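Long-range contact in hypothetical protein Rv0793 (Mycobacterium tuberculosis, PDB 1Y0H), which is a putative homodimeric monooxygenase that might take part in antibiotic biosynthesis or scavenge reactive oxygen species: residues F12-A18 with V81-R87. Sequence-based numbering, arbitrary orientation.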
loop_
_atom_site.group_PDB
_atom_site.type_symbol
_atom_site.label_atom_id
_atom_site.label_comp_id
_atom_site.label_asym_id
_atom_site.label_seq_id
_atom_site.Cartn_x
_atom_site.Cartn_y
_atom_site.Cartn_z
ATOM N N PHE A 12 -1.010 -7.868 8.014
ATOM C CA PHE A 12 -1.286 -8.700 9.193
ATOM C C PHE A 12 -1.872 -10.022 8.755
ATOM O O PHE A 12 -2.827 -10.048 7.978
ATOM C CB PHE A 12 -2.291 -8.027 10.126
ATOM C CG PHE A 12 -1.916 -6.630 10.523
ATOM C CD1 PHE A 12 -2.178 -5.554 9.671
ATOM C CD2 PHE A 12 -1.311 -6.391 11.753
ATOM C CE1 PHE A 12 -1.808 -4.253 10.046
ATOM C CE2 PHE A 12 -0.961 -5.100 12.141
ATOM C CZ PHE A 12 -1.204 -4.035 11.287
ATOM N N MET A 13 -1.315 -11.113 9.275
ATOM C CA MET A 13 -1.793 -12.439 8.924
ATOM C C MET A 13 -2.328 -13.128 10.188
ATOM O O MET A 13 -1.602 -13.850 10.873
ATOM C CB MET A 13 -0.688 -13.242 8.212
ATOM C CG MET A 13 -0.283 -12.694 6.840
ATOM S SD MET A 13 0.748 -11.183 6.924
ATOM C CE MET A 13 1.446 -11.109 5.265
ATOM N N PRO A 14 -3.606 -12.876 10.527
ATOM C CA PRO A 14 -4.142 -13.433 11.762
ATOM C C PRO A 14 -4.315 -14.931 11.707
ATOM O O PRO A 14 -4.503 -15.502 10.629
ATOM C CB PRO A 14 -5.523 -12.773 11.886
ATOM C CG PRO A 14 -5.910 -12.439 10.498
ATOM C CD PRO A 14 -4.608 -12.064 9.809
ATOM N N ARG A 15 -4.254 -15.566 12.869
ATOM C CA ARG A 15 -4.786 -16.908 12.979
ATOM C C ARG A 15 -6.279 -16.805 12.700
ATOM O O ARG A 15 -6.901 -15.796 13.052
ATOM C CB ARG A 15 -4.578 -17.475 14.376
ATOM C CG ARG A 15 -3.136 -17.589 14.828
ATOM C CD ARG A 15 -3.058 -18.514 16.043
ATOM N NE ARG A 15 -4.125 -18.210 17.000
ATOM C CZ ARG A 15 -4.021 -17.305 17.969
ATOM N NH1 ARG A 15 -2.890 -16.634 18.129
ATOM N NH2 ARG A 15 -5.049 -17.070 18.772
ATOM N N PRO A 16 -6.863 -17.846 12.073
ATOM C CA PRO A 16 -8.303 -17.829 11.804
ATOM C C PRO A 16 -9.134 -17.487 13.035
ATOM O O PRO A 16 -10.056 -16.661 12.942
ATOM C CB PRO A 16 -8.585 -19.255 11.304
ATOM C CG PRO A 16 -7.281 -19.662 10.645
ATOM C CD PRO A 16 -6.218 -19.062 11.546
ATOM N N ASP A 17 -8.797 -18.077 14.183
ATOM C CA ASP A 17 -9.575 -17.841 15.407
ATOM C C ASP A 17 -9.402 -16.429 15.945
ATOM O O ASP A 17 -10.201 -15.975 16.760
ATOM C CB ASP A 17 -9.226 -18.855 16.502
ATOM C CG ASP A 17 -7.832 -18.646 17.079
ATOM O OD1 ASP A 17 -6.843 -19.064 16.439
ATOM O OD2 ASP A 17 -7.729 -18.078 18.190
ATOM N N ALA A 18 -8.360 -15.740 15.490
ATOM C CA ALA A 18 -8.036 -14.416 16.012
ATOM C C ALA A 18 -8.463 -13.288 15.084
ATOM O O ALA A 18 -8.215 -12.130 15.385
ATOM C CB ALA A 18 -6.529 -14.312 16.267
ATOM N N VAL A 81 -0.629 -7.001 19.404
ATOM C CA VAL A 81 -0.870 -7.491 18.050
ATOM C C VAL A 81 -0.248 -8.856 17.734
ATOM O O VAL A 81 -0.908 -9.722 17.126
ATOM C CB VAL A 81 -0.510 -6.439 16.970
ATOM C CG1 VAL A 81 0.977 -6.099 16.990
ATOM C CG2 VAL A 81 -0.973 -6.918 15.593
ATOM N N GLY A 82 1.000 -9.056 18.148
ATOM C CA GLY A 82 1.758 -10.244 17.756
ATOM C C GLY A 82 1.109 -11.552 18.139
ATOM O O GLY A 82 1.210 -12.554 17.417
ATOM N N GLU A 83 0.429 -11.516 19.276
ATOM C CA GLU A 83 -0.215 -12.669 19.885
ATOM C C GLU A 83 -1.423 -13.165 19.081
ATOM O O GLU A 83 -1.947 -14.248 19.359
ATOM C CB GLU A 83 -0.624 -12.304 21.311
ATOM C CG GLU A 83 0.564 -12.068 22.283
ATOM C CD GLU A 83 1.445 -10.828 21.998
ATOM O OE1 GLU A 83 1.019 -9.878 21.299
ATOM O OE2 GLU A 83 2.598 -10.803 22.500
ATOM N N LEU A 84 -1.863 -12.370 18.100
ATOM C CA LEU A 84 -3.019 -12.725 17.267
ATOM C C LEU A 84 -2.624 -13.294 15.906
ATOM O O LEU A 84 -3.483 -13.739 15.141
ATOM C CB LEU A 84 -3.906 -11.485 17.049
ATOM C CG LEU A 84 -4.383 -10.792 18.332
ATOM C CD1 LEU A 84 -5.169 -9.559 17.991
ATOM C CD2 LEU A 84 -5.265 -11.757 19.110
ATOM N N LEU A 85 -1.325 -13.276 15.609
ATOM C CA LEU A 85 -0.853 -13.501 14.238
ATOM C C LEU A 85 -0.074 -14.789 14.067
ATOM O O LEU A 85 0.433 -15.360 15.030
ATOM C CB LEU A 85 0.015 -12.325 13.793
ATOM C CG LEU A 85 -0.538 -10.923 14.048
ATOM C CD1 LEU A 85 0.506 -9.873 13.731
ATOM C CD2 LEU A 85 -1.836 -10.686 13.256
ATOM N N THR A 86 -0.007 -15.247 12.826
ATOM C CA THR A 86 0.770 -16.435 12.470
ATOM C C THR A 86 2.232 -16.082 12.254
ATOM O O THR A 86 3.079 -16.965 12.159
ATOM C CB THR A 86 0.284 -17.082 11.170
ATOM O OG1 THR A 86 0.365 -16.129 10.096
ATOM C CG2 THR A 86 -1.143 -17.600 11.306
ATOM N N ARG A 87 2.504 -14.787 12.145
ATOM C CA ARG A 87 3.847 -14.285 11.883
ATOM C C ARG A 87 3.829 -12.801 12.236
ATOM O O ARG A 87 2.758 -12.201 12.299
ATOM C CB ARG A 87 4.188 -14.473 10.404
ATOM C CG ARG A 87 3.105 -13.896 9.494
ATOM C CD ARG A 87 3.322 -14.237 8.049
ATOM N NE ARG A 87 4.286 -13.340 7.453
ATOM C CZ ARG A 87 4.736 -13.441 6.207
ATOM N NH1 ARG A 87 4.305 -14.416 5.411
ATOM N NH2 ARG A 87 5.622 -12.563 5.764
HETATM O O HOH W 1 1.289 -10.731 10.309
HETATM O O HOH W 2 -0.198 -16.970 17.175
#
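Pro14 and Leu85 form a single antiparallel bridge of the non-hydrogen-bonded kind, their CA atoms 4.1 Å apart, and two backbone hydrogen bonds bracket it. Thr86 N donates to Met13 O at 2.9 Å, almost straight (174° at the hydrogen), and Arg15 N donates to Leu84 O at 3.0 Å in the carbonyl plane. Beyond the bridge, a water accepts a hydrogen bond from Met13 N and donates one to Arg87 O. Met13 O has a second donor, Thr86 OG1 at 3.1 Å, tilted from the carbonyl plane; chi1 at 58° brings the hydroxyl there, between its own backbone N and carbonyl carbon. In the ferredoxin-like fold of this family, the bridge ties the loop from strand 6-12 to helix 19-35 to the one entering strand 90-96, which neighbours 6-12 in the sheet. In Arg15 a bend at chi3 (-44°) turns the guanidinium so that its edge faces Glu83 O, which NH1 meets at 2.8 Å; a second water joins NH1 to Leu85 O. NE and NH2 grip the two Asp17 carboxylate oxygens side-on, which should fix the plane's rotation. Arg87 lies across Met13, whose CE rests over the centre of the guanidinium face, 4.1 Å above it. On the helix-facing side, Val81 CG2 meets the Phe12 ring edge at CD2 (3.9 Å), while Leu22 and Leu26 of helix 19-35 also touch Phe12.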